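Local coordinates for protein putative peptidase (Chlamydophila abortus, PDB 3CE2) that is a putative zinc metallopeptidase of the M3B family that probably acts as an oligopeptidase, cleaving a variety of small bioactive peptides, at residues S293-Y298 against E507-I512; F311-V316 against I513-L518. All coordinates share one frame; numbering follows the deposited sequence.

The two contacts illustrate how two regions of the chain far apart in sequence can be joined at two neighbouring places. Their four segments alternate along the chain (293-298, 311-316, 507-512, 513-518), all within the peptidase family M3 range. Contact 1 sets helix 292-306 against the C-terminal part of helix 494-509 and the residues that follow; contact 2 joins the loops beyond, where His312 binds a zinc ion. The contacts lie about 12 Å apart, centre to centre, and the Tyr509 and Phe313 rings meet edge-to-face to connect them. Hydrophobic helix packing thus passes into a junction whose apolar centre gives way to a metal-binding polar edge, distinct from the zinc site of His402, His406 and Glu430.

Contact 1. Residues S293-Y298 against E507-I512; sequences SLITKY and EFYGEI
Ile295 splits its branches between the two neighbouring rings of Phe508 and Tyr509. Its CG2 rests 3.7 Å from Tyr509 CD1, meeting that ring obliquely. The other branch is extended (chi2 163°) and carries CD1 to the edge of the Phe508 ring, near its plane, with 4.0 Å between Ile295 CD1 and Phe508 CD1. The same methyl lies 3.5 Å from Phe508 O, so it touches backbone as well as ring. Tyr509 starts from a bond that points away from helix 292-306, yet its ring comes back toward it; Phe508 CB lies over one face of this ring, offset toward the rim.

In this largely helical M3 peptidase the side of helix 292-306 packs here against the C-terminal part of helix 494-509 and the loop that follows. A hydrogen bond from Ile512 N back to Tyr509 O (3.0 Å) turns the chain as it leaves the helix, and Glu511 and Ile512 lie against helix 292-306. Ile295 also touches Phe466 and Phe470 of helix 451-487.

One residue along the helix, Thr296 meets the loop with its OG1 and CG2. Thr296 CG2 lies 4.1 Å from Ile512 CB, while Thr296 OG1 approaches Glu511 CB at 3.7 Å. OG1 also makes a weak hydrogen bond to Ser292 O. Glu511 sets out toward the helix but bends at chi2 (-48°), and its carboxylate end leads away. Ile512 CG2 lies 4.3 Å from Ile295 CG2, and the Ile512 side chain reaches on to Phe299, Ser300 and Gln303.

Contact 2. Residues F311-V316 against I513-L518; sequences FHFYDV and ITFDVL. With ZN (zinc ion), chain E.
Ile513 packs its two branches against Phe313 and Phe311. Its CG2 sits over the centre of the Phe313 ring, 3.8 Å from the ring centroid, a CH-pi contact made almost straight down the ring normal. The longer branch takes Ile513 CD1 the other way, to 3.7 Å from Phe311 CD2, with Val316 CG2 near the same methyl. Beside Phe313 lies Phe515, its ring nearly parallel (planes at 10°) but slid so far, with 5.7 Å between centroids, that the two rings barely overlap and meet mainly through Phe313 CE2 and Phe515 CE1.

Next to this apolar group the two loops are tied by backbone, with Thr514 N donating to Phe311 O at 2.9 Å. Thr514 also places its CB over one face of the His312 imidazole, offset toward the rim, while Tyr314 OH lies over the centre of the opposite face. The first torsion of His312 puts CG beside the backbone N, and chi2 (-99°) turns the ring so that Thr514 and Tyr314 lie over its two faces.

At its edge, His312 ND1 donates to Asp516 OD2 over 2.7 Å; the acceptor lies near the ring plane, and OD2 is met on its syn side but 34° out of the carboxylate plane. A water held by Phe313 N and Thr514 O gives OD2 a second bond, Asp516 OD2 to water 2.8 Å. The far nitrogen, His312 NE2, binds the zinc ion at 2.2 Å, alongside Asp310 and a water.

Asp516 is therefore a second-shell residue in a zinc–histidine–carboxylate arrangement: with the zinc bond it helps hold the rotation of the imidazole, it commits ND1 as a donor, and it would be expected to make NE2 a stronger electron donor to the zinc.

Contact 1. Residues S293-Y298 against E507-I512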
# COMPACT_ATOMS: atom_id res chain seq x y z
N SER A 293 7.59 -24.37 5.49
CA SER A 293 8.41 -25.24 4.65
C SER A 293 8.71 -24.60 3.29
O SER A 293 9.72 -24.89 2.65
CB SER A 293 7.78 -26.62 4.47
OG SER A 293 6.48 -26.53 3.89
N LEU A 294 7.83 -23.70 2.85
CA LEU A 294 8.08 -23.06 1.57
C LEU A 294 9.28 -22.14 1.67
O LEU A 294 10.07 -22.05 0.74
CB LEU A 294 6.83 -22.34 1.06
CG LEU A 294 5.91 -23.22 0.21
CD1 LEU A 294 5.01 -22.37 -0.63
CD2 LEU A 294 6.69 -24.13 -0.71
N ILE A 295 9.44 -21.48 2.81
CA ILE A 295 10.64 -20.70 3.06
C ILE A 295 11.82 -21.66 3.01
O ILE A 295 12.76 -21.46 2.24
CB ILE A 295 10.58 -19.96 4.44
CG1 ILE A 295 9.55 -18.83 4.40
CG2 ILE A 295 11.91 -19.35 4.82
CD1 ILE A 295 9.16 -18.38 5.79
N THR A 296 11.76 -22.73 3.80
CA THR A 296 12.84 -23.71 3.81
C THR A 296 13.23 -24.11 2.39
O THR A 296 14.41 -24.06 2.04
CB THR A 296 12.46 -24.95 4.58
OG1 THR A 296 11.78 -24.58 5.79
CG2 THR A 296 13.66 -25.73 4.90
N LYS A 297 12.27 -24.49 1.56
CA LYS A 297 12.60 -24.91 0.19
C LYS A 297 13.38 -23.85 -0.56
O LYS A 297 14.47 -24.13 -1.06
CB LYS A 297 11.35 -25.25 -0.63
CG LYS A 297 11.03 -26.73 -0.73
CD LYS A 297 9.63 -26.95 -1.29
CE LYS A 297 9.28 -28.45 -1.38
NZ LYS A 297 7.81 -28.68 -1.36
N TYR A 298 12.80 -22.65 -0.63
CA TYR A 298 13.34 -21.57 -1.47
C TYR A 298 14.73 -21.18 -1.05
O TYR A 298 15.62 -21.11 -1.90
CB TYR A 298 12.46 -20.32 -1.45
CG TYR A 298 13.05 -19.16 -2.23
CD1 TYR A 298 13.53 -19.34 -3.53
CD2 TYR A 298 13.14 -17.87 -1.67
CE1 TYR A 298 14.08 -18.28 -4.26
CE2 TYR A 298 13.68 -16.80 -2.39
CZ TYR A 298 14.15 -17.02 -3.68
OH TYR A 298 14.67 -15.98 -4.40
N GLU A 507 9.79 -20.17 14.21
CA GLU A 507 8.66 -20.78 13.50
C GLU A 507 8.77 -20.58 11.99
O GLU A 507 8.32 -21.42 11.23
CB GLU A 507 7.29 -20.28 14.02
CG GLU A 507 7.06 -20.54 15.50
CD GLU A 507 5.68 -20.08 16.00
OE1 GLU A 507 4.67 -20.71 15.58
OE2 GLU A 507 5.59 -19.12 16.81
N PHE A 508 9.40 -19.50 11.55
CA PHE A 508 9.43 -19.22 10.13
C PHE A 508 10.71 -19.69 9.49
O PHE A 508 10.71 -20.17 8.38
CB PHE A 508 9.27 -17.73 9.85
CG PHE A 508 7.87 -17.23 10.01
CD1 PHE A 508 7.07 -17.00 8.90
CD2 PHE A 508 7.34 -16.99 11.25
CE1 PHE A 508 5.77 -16.56 9.04
CE2 PHE A 508 6.04 -16.52 11.39
CZ PHE A 508 5.26 -16.31 10.28
N TYR A 509 11.81 -19.54 10.21
CA TYR A 509 13.09 -19.65 9.55
C TYR A 509 13.95 -20.71 10.16
O TYR A 509 15.06 -20.97 9.67
CB TYR A 509 13.80 -18.30 9.65
CG TYR A 509 13.09 -17.18 8.92
CD1 TYR A 509 13.03 -17.15 7.53
CD2 TYR A 509 12.51 -16.14 9.62
CE1 TYR A 509 12.40 -16.13 6.86
CE2 TYR A 509 11.85 -15.12 8.96
CZ TYR A 509 11.81 -15.11 7.58
OH TYR A 509 11.15 -14.08 6.93
N GLY A 510 13.45 -21.32 11.25
CA GLY A 510 14.18 -22.33 12.03
C GLY A 510 14.82 -23.47 11.26
O GLY A 510 15.95 -23.87 11.54
N GLU A 511 14.12 -24.01 10.27
CA GLU A 511 14.66 -25.13 9.53
C GLU A 511 15.73 -24.74 8.53
O GLU A 511 16.27 -25.61 7.86
CB GLU A 511 13.56 -25.91 8.80
CG GLU A 511 12.51 -26.53 9.72
CD GLU A 511 13.13 -27.28 10.90
OE1 GLU A 511 13.70 -28.37 10.68
OE2 GLU A 511 13.04 -26.77 12.04
N ILE A 512 16.03 -23.47 8.36
CA ILE A 512 16.98 -23.14 7.28
C ILE A 512 18.02 -22.10 7.68
O ILE A 512 19.16 -22.16 7.23
CB ILE A 512 16.25 -22.70 5.98
CG1 ILE A 512 17.23 -22.44 4.85
CG2 ILE A 512 15.42 -21.44 6.23
CD1 ILE A 512 18.27 -23.53 4.64

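Contact 2. Residues F311-V316 against I513-L518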
# COMPACT_ATOMS: atom_id res chain seq x y z
N PHE A 311 23.27 -20.54 6.04
CA PHE A 311 22.49 -19.48 5.40
C PHE A 311 21.99 -18.54 6.44
O PHE A 311 21.17 -18.91 7.29
CB PHE A 311 21.31 -20.08 4.64
CG PHE A 311 20.73 -19.19 3.61
CD1 PHE A 311 21.43 -18.90 2.45
CD2 PHE A 311 19.46 -18.65 3.77
CE1 PHE A 311 20.88 -18.08 1.47
CE2 PHE A 311 18.91 -17.84 2.79
CZ PHE A 311 19.63 -17.54 1.63
N HIS A 312 22.50 -17.32 6.39
CA HIS A 312 22.24 -16.34 7.41
C HIS A 312 21.19 -15.37 6.88
O HIS A 312 20.97 -15.26 5.66
CB HIS A 312 23.53 -15.59 7.73
CG HIS A 312 24.46 -16.36 8.62
ND1 HIS A 312 24.56 -16.12 9.98
CD2 HIS A 312 25.36 -17.33 8.35
CE1 HIS A 312 25.46 -16.93 10.50
NE2 HIS A 312 25.96 -17.68 9.54
N PHE A 313 20.54 -14.66 7.80
CA PHE A 313 19.59 -13.65 7.38
C PHE A 313 20.20 -12.68 6.39
O PHE A 313 19.48 -12.12 5.58
CB PHE A 313 19.07 -12.88 8.56
CG PHE A 313 17.95 -13.54 9.26
CD1 PHE A 313 16.76 -13.83 8.56
CD2 PHE A 313 18.05 -13.84 10.61
CE1 PHE A 313 15.68 -14.42 9.20
CE2 PHE A 313 16.98 -14.45 11.28
CZ PHE A 313 15.78 -14.74 10.57
N TYR A 314 21.52 -12.49 6.46
CA TYR A 314 22.14 -11.56 5.52
C TYR A 314 22.44 -12.21 4.19
O TYR A 314 23.15 -11.65 3.36
CB TYR A 314 23.39 -10.91 6.12
CG TYR A 314 24.40 -11.85 6.73
CD1 TYR A 314 25.35 -12.49 5.94
CD2 TYR A 314 24.42 -12.08 8.08
CE1 TYR A 314 26.30 -13.34 6.50
CE2 TYR A 314 25.35 -12.93 8.65
CZ TYR A 314 26.28 -13.56 7.84
OH TYR A 314 27.20 -14.39 8.40
N ASP A 315 21.90 -13.40 3.97
CA ASP A 315 22.14 -14.07 2.71
C ASP A 315 20.89 -14.01 1.86
O ASP A 315 20.94 -14.13 0.63
CB ASP A 315 22.56 -15.51 2.96
CG ASP A 315 23.97 -15.59 3.50
OD1 ASP A 315 24.87 -14.98 2.88
OD2 ASP A 315 24.17 -16.24 4.56
N VAL A 316 19.78 -13.78 2.56
CA VAL A 316 18.44 -13.76 1.99
C VAL A 316 18.27 -12.94 0.69
O VAL A 316 17.49 -13.32 -0.17
CB VAL A 316 17.44 -13.24 3.04
CG1 VAL A 316 16.12 -12.93 2.40
CG2 VAL A 316 17.29 -14.25 4.21
N ILE A 513 17.61 -21.14 8.50
CA ILE A 513 18.46 -19.99 8.81
C ILE A 513 19.34 -20.27 10.02
O ILE A 513 18.86 -20.80 11.04
CB ILE A 513 17.62 -18.71 9.09
CG1 ILE A 513 16.88 -18.27 7.83
CG2 ILE A 513 18.52 -17.56 9.55
CD1 ILE A 513 17.79 -17.58 6.84
N THR A 514 20.61 -19.90 9.92
CA THR A 514 21.46 -19.89 11.08
C THR A 514 21.40 -18.49 11.69
O THR A 514 21.68 -17.50 11.01
CB THR A 514 22.89 -20.21 10.66
OG1 THR A 514 22.93 -21.52 10.08
CG2 THR A 514 23.87 -20.08 11.87
N PHE A 515 21.03 -18.40 12.95
CA PHE A 515 20.88 -17.11 13.61
C PHE A 515 22.21 -16.51 14.00
O PHE A 515 23.15 -17.23 14.26
CB PHE A 515 19.99 -17.22 14.84
CG PHE A 515 18.59 -17.60 14.52
CD1 PHE A 515 18.14 -17.59 13.20
CD2 PHE A 515 17.69 -17.94 15.51
CE1 PHE A 515 16.84 -17.94 12.86
CE2 PHE A 515 16.37 -18.30 15.19
CZ PHE A 515 15.96 -18.30 13.84
N ASP A 516 22.29 -15.18 14.00
CA ASP A 516 23.43 -14.51 14.58
C ASP A 516 23.03 -14.09 15.98
O ASP A 516 21.86 -14.21 16.33
CB ASP A 516 23.88 -13.34 13.73
CG ASP A 516 24.52 -13.78 12.45
OD1 ASP A 516 25.78 -13.89 12.39
OD2 ASP A 516 23.77 -14.03 11.48
N VAL A 517 23.97 -13.65 16.79
CA VAL A 517 23.68 -13.43 18.22
C VAL A 517 22.68 -12.29 18.45
O VAL A 517 22.01 -12.28 19.46
CB VAL A 517 24.97 -13.22 19.07
CG1 VAL A 517 25.81 -14.45 19.01
CG2 VAL A 517 25.80 -12.05 18.53
N LEU A 518 22.57 -11.34 17.52
CA LEU A 518 21.66 -10.22 17.73
C LEU A 518 20.47 -10.23 16.79
O LEU A 518 19.72 -9.25 16.70
CB LEU A 518 22.44 -8.92 17.63
CG LEU A 518 23.39 -8.83 18.83
CD1 LEU A 518 24.22 -7.56 18.82
CD2 LEU A 518 22.63 -9.00 20.20
ZN ZN E . 27.44 -19.26 9.43
O HOH W 1 21.35 -14.84 10.30
O HOH W 2 29.09 -19.07 8.51